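Local coordinates for AlgX/AlgJ SGNH hydrolase-like domain-containing protein (Eubacterium siraeum, PDB 4NZK), which is of unknown function but belongs to the DHHW family of the SGNH hydrolase clan, and so may be a hydrolase or acyl-transfer enzyme, at residues G69-G73 / R212-D216; I196-V200 / A256-T262; D81-A86 / S132-L137. All coordinates share one frame; numbering follows the deposited sequence.

Interaction 1. Residues G69-G73 / R212-D216; sequences GHTWG and RIKND
Asp216 and the neighbours His70 and Thr71 illustrate how one carboxylate can hold a side chain and a backbone together. CG of Asp216 lies anti to its own backbone N (chi1 -157°), which carries the carboxylate from just past helix 211-214 to the edge strand 70-75. There OD1 accepts from His70 ND1 at 3.0 Å, met on its syn side and lying in the imidazole plane, while ring and carboxylate are turned 29° from each other. The same N-H leans weakly on OD2. Because His70 is deposited in two conformers, its share of the grip is less certain than that of Thr71, whose N reaches OD2 at 2.9 Å in a nearly straight bond (167°) from above the carboxylate plane.

Thr71 is used on two branches. Its CG2 packs 3.9 Å from Arg212 CB, whereas OG1 is bonded to Asp66 and receives two waters. Arg212 NH2 forms a salt bridge with Asp66, and NH1 is hydrogen-bonded to Asp55 O, both in the same antiparallel sheet. Beside the threonine, Ile213 brings CD1 to 3.6 Å from Gly73 N, a close fit against bare backbone. The carboxylate thus ties the strand to the loop that leaves helix 211-214, and the two waters extend the bonding from the threonine hydroxyl to Asp216 OD2 and Arg212 O.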
ATOM      1  N   GLY A  69       7.382 -26.409   2.957  1.00 28.62           N
ATOM      2  CA  GLY A  69       8.843 -26.320   2.955  1.00 30.19           C
ATOM      3  C   GLY A  69       9.440 -24.927   3.085  1.00 25.37           C
ATOM      4  O   GLY A  69      10.661 -24.779   3.003  1.00 29.21           O
ATOM      5  N   HIS A  70       8.606 -23.894   3.281  1.00 19.75           N
ATOM      6  CA  HIS A  70       9.112 -22.521   3.429  0.50 18.96           C
ATOM      7  C   HIS A  70       8.590 -21.930   4.736  1.00 17.15           C
ATOM      8  O   HIS A  70       7.450 -22.155   5.115  1.00 19.42           O
ATOM      9  CB  HIS A  70       8.683 -21.584   2.280  0.50 22.85           C
ATOM     10  CG  HIS A  70       9.551 -21.639   1.048  0.50 24.75           C
ATOM     11  ND1 HIS A  70      10.846 -21.161   1.012  0.50 22.48           N
ATOM     12  CD2 HIS A  70       9.275 -22.052  -0.211  0.50 29.14           C
ATOM     13  CE1 HIS A  70      11.340 -21.307  -0.204  0.50 23.95           C
ATOM     14  NE2 HIS A  70      10.406 -21.846  -0.966  0.50 28.41           N
ATOM     15  N   THR A  71       9.430 -21.159   5.389  1.00 17.50           N
ATOM     16  CA  THR A  71       9.041 -20.493   6.619  1.00 15.40           C
ATOM     17  C   THR A  71       8.354 -19.180   6.286  1.00 14.23           C
ATOM     18  O   THR A  71       8.861 -18.341   5.518  1.00 14.43           O
ATOM     19  CB  THR A  71      10.265 -20.209   7.496  1.00 18.34           C
ATOM     20  OG1 THR A  71      10.939 -21.452   7.769  1.00 21.24           O
ATOM     21  CG2 THR A  71       9.862 -19.541   8.812  1.00 17.45           C
ATOM     22  N   TRP A  72       7.234 -18.978   6.956  1.00 13.96           N
ATOM     23  CA  TRP A  72       6.521 -17.723   6.893  1.00 13.96           C
ATOM     24  C   TRP A  72       6.486 -17.054   8.267  1.00 13.02           C
ATOM     25  O   TRP A  72       6.443 -17.727   9.290  1.00 13.78           O
ATOM     26  CB  TRP A  72       5.065 -17.983   6.548  1.00 15.90           C
ATOM     27  CG  TRP A  72       4.786 -18.403   5.170  1.00 16.43           C
ATOM     28  CD1 TRP A  72       5.115 -19.592   4.588  1.00 18.79           C
ATOM     29  CD2 TRP A  72       4.003 -17.684   4.213  1.00 15.70           C
ATOM     30  NE1 TRP A  72       4.633 -19.625   3.313  1.00 18.49           N
ATOM     31  CE2 TRP A  72       3.942 -18.476   3.058  1.00 17.36           C
ATOM     32  CE3 TRP A  72       3.394 -16.421   4.203  1.00 16.65           C
ATOM     33  CZ2 TRP A  72       3.254 -18.066   1.900  1.00 18.96           C
ATOM     34  CZ3 TRP A  72       2.709 -16.028   3.069  1.00 20.25           C
ATOM     35  CH2 TRP A  72       2.667 -16.846   1.932  1.00 19.65           C
ATOM     36  N   GLY A  73       6.457 -15.723   8.256  1.00 12.41           N
ATOM     37  CA  GLY A  73       6.066 -14.923   9.408  1.00 12.26           C
ATOM     38  C   GLY A  73       4.772 -14.241   8.984  1.00 11.93           C
ATOM     39  O   GLY A  73       4.746 -13.545   7.954  1.00 13.31           O
ATOM     40  N   ARG A 212      14.722 -18.558  11.873  1.00 15.78           N
ATOM     41  CA  ARG A 212      14.051 -19.283  10.790  1.00 14.93           C
ATOM     42  C   ARG A 212      13.651 -18.340   9.669  1.00 14.64           C
ATOM     43  O   ARG A 212      13.634 -18.728   8.505  1.00 17.10           O
ATOM     44  CB  ARG A 212      12.841 -20.051  11.282  1.00 16.36           C
ATOM     45  CG  ARG A 212      13.134 -21.166  12.258  1.00 20.13           C
ATOM     46  CD  ARG A 212      11.941 -21.558  13.075  1.00 20.71           C
ATOM     47  NE  ARG A 212      10.863 -22.060  12.243  1.00 19.42           N
ATOM     48  CZ  ARG A 212       9.647 -22.366  12.686  1.00 19.09           C
ATOM     49  NH1 ARG A 212       9.309 -22.184  13.964  1.00 22.56           N
ATOM     50  NH2 ARG A 212       8.750 -22.833  11.832  1.00 22.59           N
ATOM     51  N   ILE A 213      13.298 -17.095  10.031  1.00 14.72           N
ATOM     52  CA  ILE A 213      12.924 -16.092   9.043  1.00 17.02           C
ATOM     53  C   ILE A 213      14.135 -15.667   8.240  1.00 15.24           C
ATOM     54  O   ILE A 213      14.100 -15.638   7.006  1.00 17.18           O
ATOM     55  CB  ILE A 213      12.256 -14.848   9.722  1.00 15.39           C
ATOM     56  CG1 ILE A 213      10.932 -15.232  10.378  1.00 14.53           C
ATOM     57  CG2 ILE A 213      12.048 -13.723   8.744  1.00 14.89           C
ATOM     58  CD1 ILE A 213       9.836 -15.653   9.433  1.00 16.81           C
ATOM     59  N   LYS A 214      15.237 -15.372   8.942  1.00 16.96           N
ATOM     60  CA  LYS A 214      16.462 -14.904   8.269  1.00 16.83           C
ATOM     61  C   LYS A 214      17.023 -15.962   7.333  1.00 16.13           C
ATOM     62  O   LYS A 214      17.607 -15.636   6.298  1.00 18.88           O
ATOM     63  CB  LYS A 214      17.517 -14.477   9.326  1.00 18.96           C
ATOM     64  CG  LYS A 214      18.838 -13.940   8.787  1.00 24.26           C
ATOM     65  CD  LYS A 214      19.852 -13.819   9.910  1.00 31.07           C
ATOM     66  CE  LYS A 214      21.239 -13.492   9.372  1.00 52.35           C
ATOM     67  NZ  LYS A 214      21.215 -12.257   8.539  1.00 55.58           N
ATOM     68  N   ASN A 215      16.805 -17.216   7.685  1.00 17.03           N
ATOM     69  CA  ASN A 215      17.353 -18.326   6.930  1.00 19.82           C
ATOM     70  C   ASN A 215      16.532 -18.743   5.725  1.00 19.77           C
ATOM     71  O   ASN A 215      16.956 -19.636   4.990  1.00 22.78           O
ATOM     72  CB  ASN A 215      17.580 -19.517   7.854  1.00 21.91           C
ATOM     73  CG  ASN A 215      18.696 -19.254   8.879  1.00 21.01           C
ATOM     74  OD1 ASN A 215      19.576 -18.415   8.670  1.00 30.73           O
ATOM     75  ND2 ASN A 215      18.668 -19.991   9.972  1.00 27.25           N
ATOM     76  N   ASP A 216      15.408 -18.061   5.477  1.00 17.76           N
ATOM     77  CA  ASP A 216      14.548 -18.399   4.324  1.00 17.56           C
ATOM     78  C   ASP A 216      14.088 -17.100   3.607  1.00 15.93           C
ATOM     79  O   ASP A 216      12.937 -16.700   3.622  1.00 16.66           O
ATOM     80  CB  ASP A 216      13.401 -19.296   4.799  1.00 21.38           C
ATOM     81  CG  ASP A 216      12.796 -20.152   3.684  1.00 21.94           C
ATOM     82  OD1 ASP A 216      13.122 -19.956   2.483  1.00 25.42           O
ATOM     83  OD2 ASP A 216      11.974 -21.040   4.019  1.00 24.22           O
TER
HETATM   84  O   HOH W   1      13.884 -21.335   7.803  1.00 24.17           O
HETATM   85  O   HOH W   2      12.288 -23.240   5.869  1.00 47.61           O

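Interaction 2. Residues I196-V200 / A256-T262; sequences IEGFV and ASGAYST
With CG anti to the backbone N (chi1 175°), Phe199 lays its ring over Ala259, while Ile196, whose CG1 is anti to the carbonyl carbon, extends CD1 toward Ala259 and Thr262. The result exemplifies a CH-pi contact between a strand at a chain corner and a 3-10 segment, in a protein of the SGNH hydrolase clan. Ala259 CB sits over one face of the Phe199 ring, 3.8 Å from the centroid and 17° off the normal, displaced toward the rim at CD1. Ser257 O meets the edge of that ring, near its plane, and Ala256 O comes obliquely to CD1.

Ile196 straddles the segment with two branches: CG2 rests 3.9 Å from Ala256 CA, and CD1 lies 3.9 Å from Ala259 CB. The Ala256 methyl lies beside the carbonyl oxygens of Glu197 and Gly198, where the chain turns a corner.

Outside the pair, Phe220 meets Phe199 edge-to-face. Tyr260 stacks on His164 and touches Trp165, while Phe199 touches Asp162; these three belong to the Asp-His-His-Trp sequence behind the family name, so the packing lies beside the family signature, which may belong to an active site. Ala259 O takes two bonds from Thr262, arriving on the same face of its plane. One water donates to both Val200 O and Ser257 O, 2.7 Å from each.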
ATOM      1  N   ILE A 196      15.479  -8.712  -6.773  1.00 16.11           N
ATOM      2  CA  ILE A 196      16.398  -8.613  -5.637  1.00 16.30           C
ATOM      3  C   ILE A 196      16.302  -9.932  -4.889  1.00 16.33           C
ATOM      4  O   ILE A 196      15.244 -10.268  -4.319  1.00 18.60           O
ATOM      5  CB  ILE A 196      16.070  -7.433  -4.696  1.00 19.53           C
ATOM      6  CG1 ILE A 196      16.131  -6.093  -5.467  1.00 18.99           C
ATOM      7  CG2 ILE A 196      17.010  -7.406  -3.472  1.00 19.09           C
ATOM      8  CD1 ILE A 196      15.615  -4.894  -4.726  1.00 22.41           C
ATOM      9  N   GLU A 197      17.414 -10.660  -4.852  1.00 19.91           N
ATOM     10  CA  GLU A 197      17.465 -11.920  -4.150  1.00 18.15           C
ATOM     11  C   GLU A 197      17.898 -11.682  -2.701  1.00 15.74           C
ATOM     12  O   GLU A 197      18.478 -10.637  -2.374  1.00 18.70           O
ATOM     13  CB  GLU A 197      18.450 -12.877  -4.826  1.00 19.58           C
ATOM     14  CG  GLU A 197      18.088 -13.222  -6.264  1.00 24.08           C
ATOM     15  CD  GLU A 197      16.876 -14.138  -6.386  1.00 33.91           C
ATOM     16  OE1 GLU A 197      16.321 -14.582  -5.342  1.00 39.82           O
ATOM     17  OE2 GLU A 197      16.444 -14.404  -7.547  1.00 36.20           O
ATOM     18  N   GLY A 198      17.551 -12.631  -1.848  1.00 19.79           N
ATOM     19  CA  GLY A 198      17.993 -12.615  -0.459  1.00 17.66           C
ATOM     20  C   GLY A 198      17.353 -11.510   0.373  1.00 16.96           C
ATOM     21  O   GLY A 198      17.993 -10.948   1.273  1.00 20.39           O
ATOM     22  N   PHE A 199      16.073 -11.238   0.123  1.00 15.58           N
ATOM     23  CA  PHE A 199      15.350 -10.234   0.887  1.00 13.78           C
ATOM     24  C   PHE A 199      14.752 -10.817   2.166  1.00 13.54           C
ATOM     25  O   PHE A 199      13.903 -11.691   2.133  1.00 14.28           O
ATOM     26  CB  PHE A 199      14.217  -9.661   0.036  1.00 15.71           C
ATOM     27  CG  PHE A 199      13.301  -8.694   0.751  1.00 15.14           C
ATOM     28  CD1 PHE A 199      13.793  -7.695   1.601  1.00 15.25           C
ATOM     29  CD2 PHE A 199      11.934  -8.721   0.510  1.00 15.55           C
ATOM     30  CE1 PHE A 199      12.928  -6.800   2.226  1.00 14.02           C
ATOM     31  CE2 PHE A 199      11.079  -7.825   1.136  1.00 16.90           C
ATOM     32  CZ  PHE A 199      11.577  -6.864   1.989  1.00 17.26           C
ATOM     33  N   VAL A 200      15.214 -10.326   3.302  1.00 14.19           N
ATOM     34  CA  VAL A 200      14.615 -10.658   4.585  1.00 14.04           C
ATOM     35  C   VAL A 200      14.015  -9.350   5.085  1.00 13.94           C
ATOM     36  O   VAL A 200      14.733  -8.364   5.366  1.00 15.69           O
ATOM     37  CB  VAL A 200      15.658 -11.152   5.580  1.00 15.23           C
ATOM     38  CG1 VAL A 200      15.045 -11.377   6.949  1.00 16.65           C
ATOM     39  CG2 VAL A 200      16.325 -12.423   5.096  1.00 19.57           C
ATOM     40  N   ALA A 256      19.803  -5.318  -0.142  1.00 23.43           N
ATOM     41  CA  ALA A 256      18.751  -6.355  -0.155  1.00 21.19           C
ATOM     42  C   ALA A 256      17.756  -6.208   1.006  1.00 20.59           C
ATOM     43  O   ALA A 256      16.554  -6.334   0.804  1.00 20.17           O
ATOM     44  CB  ALA A 256      19.359  -7.757  -0.177  1.00 24.03           C
ATOM     45  N   SER A 257      18.247  -5.924   2.214  1.00 21.83           N
ATOM     46  CA  SER A 257      17.350  -5.723   3.376  1.00 22.14           C
ATOM     47  C   SER A 257      16.354  -4.548   3.183  1.00 18.41           C
ATOM     48  O   SER A 257      15.260  -4.508   3.781  1.00 21.72           O
ATOM     49  CB  SER A 257      18.180  -5.498   4.644  1.00 24.10           C
ATOM     50  OG  SER A 257      18.979  -4.323   4.516  1.00 29.52           O
ATOM     51  N   GLY A 258      16.748  -3.577   2.368  1.00 19.27           N
ATOM     52  CA  GLY A 258      15.925  -2.425   2.101  1.00 17.96           C
ATOM     53  C   GLY A 258      15.076  -2.536   0.844  1.00 15.57           C
ATOM     54  O   GLY A 258      14.584  -1.529   0.352  1.00 18.17           O
ATOM     55  N   ALA A 259      14.859  -3.760   0.352  1.00 14.37           N
ATOM     56  CA  ALA A 259      14.183  -3.932  -0.920  1.00 14.10           C
ATOM     57  C   ALA A 259      12.887  -3.172  -1.027  1.00 12.73           C
ATOM     58  O   ALA A 259      12.580  -2.594  -2.084  1.00 14.56           O
ATOM     59  CB  ALA A 259      13.930  -5.398  -1.218  1.00 16.47           C
ATOM     60  N   TYR A 260      12.070  -3.206   0.020  1.00 14.09           N
ATOM     61  CA  TYR A 260      10.761  -2.528  -0.085  1.00 12.91           C
ATOM     62  C   TYR A 260      10.900  -1.015  -0.208  1.00 15.43           C
ATOM     63  O   TYR A 260      10.055  -0.351  -0.812  1.00 15.15           O
ATOM     64  CB  TYR A 260       9.808  -2.910   1.058  1.00 15.54           C
ATOM     65  CG  TYR A 260       8.369  -2.538   0.769  1.00 14.05           C
ATOM     66  CD1 TYR A 260       7.591  -3.336  -0.048  1.00 15.20           C
ATOM     67  CD2 TYR A 260       7.796  -1.343   1.266  1.00 13.70           C
ATOM     68  CE1 TYR A 260       6.265  -3.002  -0.345  1.00 13.73           C
ATOM     69  CE2 TYR A 260       6.477  -1.002   0.975  1.00 13.54           C
ATOM     70  CZ  TYR A 260       5.721  -1.849   0.159  1.00 12.93           C
ATOM     71  OH  TYR A 260       4.413  -1.526  -0.128  1.00 13.54           O
ATOM     72  N   SER A 261      12.012  -0.481   0.313  1.00 15.64           N
ATOM     73  CA  SER A 261      12.289   0.943   0.225  1.00 14.91           C
ATOM     74  C   SER A 261      12.793   1.351  -1.165  1.00 14.91           C
ATOM     75  O   SER A 261      13.082   2.497  -1.409  1.00 17.47           O
ATOM     76  CB  SER A 261      13.261   1.385   1.327  1.00 18.11           C
ATOM     77  OG  SER A 261      12.612   1.294   2.566  1.00 23.00           O
ATOM     78  N   THR A 262      12.928   0.391  -2.072  1.00 13.71           N
ATOM     79  CA  THR A 262      13.158   0.720  -3.484  1.00 15.71           C
ATOM     80  C   THR A 262      12.130   1.769  -3.973  1.00 14.71           C
ATOM     81  O   THR A 262      12.443   2.626  -4.790  1.00 15.95           O
ATOM     82  CB  THR A 262      13.063  -0.545  -4.350  1.00 16.30           C
ATOM     83  OG1 THR A 262      14.060  -1.479  -3.920  1.00 18.46           O
ATOM     84  CG2 THR A 262      13.232  -0.230  -5.813  1.00 20.26           C
TER
HETATM   85  O   HOH W   3      14.675  -5.768   6.073  1.00 25.48           O

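Interaction 3. Residues D81-A86 / S132-L137; sequences DGANYA and SIANKL. With EDO (1,2-ethanediol), chain D.
Lys136 runs along the N-terminal turn of helix 83-96, and its path shows how one long side chain can be apolar for most of its length and polar at its tip. CB packs 3.6 Å from Ala86 CB. Further out, CD lies 4.0 Å from Ala83 CA and CE passes beside the Ala83 methyl. A bend at the last torsion (chi4 59°) then turns NZ back over its own helix, where it donates to Ser132 OG at 2.9 Å, and to O2 of a 1,2-ethanediol, probably from the crystallisation liquor, at 2.8 Å.

Ser132 OG passes the chain of bonds on, donating to Asp81 O at 2.7 Å in the carbonyl plane, on a lone pair. Were Ser132 an alanine, Asp81 O would probably lose its hydroxyl mate, and the lysine ammonium, left on its own helix with only the weak bond to Ser132 O, would be held less firmly. Asp81 is itself fixed by an Asx turn, OD1 accepting from Ala83 N, while its OD2 remains 5.3 Å from Lys136 NZ, too far for a salt bridge.

Deeper in, Ile133 CG2 meets the edge of the Tyr85 ring, 3.7 Å from CD2, and Ile133 CG1 packs against Gly82 CA where a CB of Gly82 would stand, so any side chain there would clash. Tyr85 OH is hydrogen-bonded to Asn104 on strand 101-107, which Ile133 also touches, so both helices rest on the central sheet. The chemistry implies a graded seam, hydrocarbon toward the sheet and, at the rim, hydrogen bonds running from lysine to serine to carbonyl.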
ATOM      1  N   ASP A  81     -13.788  -2.325  13.520  1.00 11.95           N
ATOM      2  CA  ASP A  81     -14.842  -1.863  12.648  1.00 12.37           C
ATOM      3  C   ASP A  81     -14.435  -0.759  11.683  1.00 12.21           C
ATOM      4  O   ASP A  81     -15.141  -0.514  10.722  1.00 14.42           O
ATOM      5  CB  ASP A  81     -16.136  -1.513  13.409  1.00 14.13           C
ATOM      6  CG  ASP A  81     -16.028  -0.324  14.335  1.00 16.61           C
ATOM      7  OD1 ASP A  81     -15.026   0.454  14.345  1.00 17.58           O
ATOM      8  OD2 ASP A  81     -17.060  -0.152  15.064  1.00 25.57           O
ATOM      9  N   GLY A  82     -13.306  -0.091  11.949  1.00 10.36           N
ATOM     10  CA  GLY A  82     -12.847   1.001  11.110  1.00 12.00           C
ATOM     11  C   GLY A  82     -13.777   2.199  11.083  1.00 12.23           C
ATOM     12  O   GLY A  82     -13.776   2.982  10.126  1.00 11.76           O
ATOM     13  N   ALA A  83     -14.564   2.380  12.133  1.00 10.70           N
ATOM     14  CA  ALA A  83     -15.521   3.471  12.129  1.00 11.84           C
ATOM     15  C   ALA A  83     -14.881   4.841  12.076  1.00 11.22           C
ATOM     16  O   ALA A  83     -15.354   5.742  11.370  1.00 12.96           O
ATOM     17  CB  ALA A  83     -16.436   3.368  13.343  1.00 16.32           C
ATOM     18  N   ASN A  84     -13.792   5.015  12.810  1.00 11.82           N
ATOM     19  CA  ASN A  84     -13.105   6.305  12.790  1.00 10.93           C
ATOM     20  C   ASN A  84     -12.586   6.603  11.398  1.00 11.37           C
ATOM     21  O   ASN A  84     -12.843   7.662  10.857  1.00 12.53           O
ATOM     22  CB  ASN A  84     -11.964   6.347  13.785  1.00 12.13           C
ATOM     23  CG  ASN A  84     -12.428   6.396  15.231  1.00 16.66           C
ATOM     24  OD1 ASN A  84     -13.610   6.364  15.555  1.00 20.74           O
ATOM     25  ND2 ASN A  84     -11.471   6.521  16.103  1.00 21.83           N
ATOM     26  N   TYR A  85     -11.867   5.644  10.825  1.00 10.30           N
ATOM     27  CA  TYR A  85     -11.340   5.784   9.459  1.00  9.51           C
ATOM     28  C   TYR A  85     -12.455   6.183   8.488  1.00  9.84           C
ATOM     29  O   TYR A  85     -12.284   7.119   7.711  1.00 10.73           O
ATOM     30  CB  TYR A  85     -10.733   4.419   9.056  1.00  9.25           C
ATOM     31  CG  TYR A  85     -10.262   4.333   7.632  1.00  9.90           C
ATOM     32  CD1 TYR A  85      -9.041   4.854   7.267  1.00 13.45           C
ATOM     33  CD2 TYR A  85     -11.021   3.705   6.647  1.00 10.86           C
ATOM     34  CE1 TYR A  85      -8.576   4.756   5.963  1.00 13.62           C
ATOM     35  CE2 TYR A  85     -10.557   3.605   5.332  1.00 11.29           C
ATOM     36  CZ  TYR A  85      -9.341   4.133   4.991  1.00 11.53           C
ATOM     37  OH  TYR A  85      -8.839   4.095   3.733  1.00 12.89           O
ATOM     38  N   ALA A  86     -13.560   5.456   8.500  1.00  9.94           N
ATOM     39  CA  ALA A  86     -14.643   5.770   7.550  1.00 10.61           C
ATOM     40  C   ALA A  86     -15.152   7.185   7.779  1.00 10.54           C
ATOM     41  O   ALA A  86     -15.383   7.901   6.827  1.00 12.04           O
ATOM     42  CB  ALA A  86     -15.801   4.785   7.663  1.00 11.61           C
ATOM     43  N   SER A 132     -16.987  -3.671   6.871  1.00 10.71           N
ATOM     44  CA  SER A 132     -17.509  -2.688   7.830  1.00 10.55           C
ATOM     45  C   SER A 132     -17.190  -1.263   7.381  1.00  9.88           C
ATOM     46  O   SER A 132     -18.039  -0.372   7.395  1.00 11.84           O
ATOM     47  CB  SER A 132     -16.939  -2.959   9.220  1.00 11.08           C
ATOM     48  OG  SER A 132     -17.309  -1.915  10.121  1.00 13.93           O
ATOM     49  N   ILE A 133     -15.935  -1.046   6.980  1.00 10.29           N
ATOM     50  CA  ILE A 133     -15.523   0.246   6.462  1.00 10.98           C
ATOM     51  C   ILE A 133     -16.364   0.625   5.224  1.00 11.30           C
ATOM     52  O   ILE A 133     -16.918   1.722   5.137  1.00 12.36           O
ATOM     53  CB  ILE A 133     -14.009   0.243   6.144  1.00 10.20           C
ATOM     54  CG1 ILE A 133     -13.205   0.196   7.445  1.00 12.47           C
ATOM     55  CG2 ILE A 133     -13.629   1.462   5.295  1.00 12.10           C
ATOM     56  CD1 ILE A 133     -11.774  -0.214   7.272  1.00 13.22           C
ATOM     57  N   ALA A 134     -16.471  -0.300   4.264  1.00 11.26           N
ATOM     58  CA  ALA A 134     -17.219  -0.021   3.020  1.00 11.86           C
ATOM     59  C   ALA A 134     -18.663   0.391   3.317  1.00 11.98           C
ATOM     60  O   ALA A 134     -19.189   1.315   2.702  1.00 14.12           O
ATOM     61  CB  ALA A 134     -17.179  -1.228   2.080  1.00 14.74           C
ATOM     62  N   ASN A 135     -19.248  -0.233   4.322  1.00 12.08           N
ATOM     63  CA  ASN A 135     -20.637  -0.002   4.659  1.00 13.20           C
ATOM     64  C   ASN A 135     -20.846   1.363   5.289  1.00 13.53           C
ATOM     65  O   ASN A 135     -21.973   1.853   5.317  1.00 16.16           O
ATOM     66  CB  ASN A 135     -21.141  -1.086   5.607  1.00 12.99           C
ATOM     67  CG  ASN A 135     -21.254  -2.443   4.932  1.00 14.74           C
ATOM     68  OD1 ASN A 135     -21.470  -2.545   3.728  1.00 20.09           O
ATOM     69  ND2 ASN A 135     -21.134  -3.490   5.728  1.00 16.53           N
ATOM     70  N   LYS A 136     -19.786   1.965   5.823  1.00 12.11           N
ATOM     71  CA  LYS A 136     -19.891   3.246   6.517  1.00 12.63           C
ATOM     72  C   LYS A 136     -19.502   4.426   5.642  1.00 12.26           C
ATOM     73  O   LYS A 136     -19.639   5.603   6.060  1.00 15.01           O
ATOM     74  CB  LYS A 136     -18.995   3.200   7.774  1.00 14.33           C
ATOM     75  CG  LYS A 136     -19.527   2.264   8.840  1.00 16.55           C
ATOM     76  CD  LYS A 136     -18.518   1.921   9.916  1.00 18.51           C
ATOM     77  CE  LYS A 136     -19.101   1.026  11.006  1.00 26.61           C
ATOM     78  NZ  LYS A 136     -19.630  -0.289  10.481  1.00 23.79           N
ATOM     79  N   LEU A 137     -19.040   4.158   4.418  1.00 11.95           N
ATOM     80  CA  LEU A 137     -18.626   5.228   3.502  1.00 12.77           C
ATOM     81  C   LEU A 137     -19.808   5.943   2.910  1.00 12.31           C
ATOM     82  O   LEU A 137     -20.842   5.326   2.630  1.00 15.02           O
ATOM     83  CB  LEU A 137     -17.803   4.680   2.359  1.00 15.22           C
ATOM     84  CG  LEU A 137     -16.457   4.104   2.754  1.00 16.12           C
ATOM     85  CD1 LEU A 137     -15.846   3.433   1.527  1.00 20.46           C
ATOM     86  CD2 LEU A 137     -15.532   5.126   3.394  1.00 20.58           C
TER
HETATM   87  C1  EDO D 403     -23.332  -1.152  12.406  1.00 30.57           C
HETATM   88  O1  EDO D 403     -23.835  -1.250  11.037  1.00 34.96           O
HETATM   89  C2  EDO D 403     -22.219  -2.181  12.664  1.00 25.86           C
HETATM   90  O2  EDO D 403     -20.896  -1.569  12.604  1.00 35.38           O

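How the interactions relate
The three contacts are all partly buried: Thr71 and Ile213, Phe199 and Ala259, and Tyr85 and Ile133 are their buried parts, while His70, Ser257 and Asp81 lie exposed. Interactions 1 and 2 lie on the same side of the chain's centre and touch, Lys214 O resting 3.7 Å from Val200 CG2, so helix 211-214 is shared ground between a small antiparallel sheet and the 196-200 corner. Interaction 3 sits on the other side of the centre from interaction 2, about 15 Å away at the nearest atoms, and joins two helices flanking the central mixed sheet. Chemistry follows place: carboxylate and waters in interaction 1, aromatic and methyl packing in interaction 2, apolar helix packing with a polar rim in interaction 3.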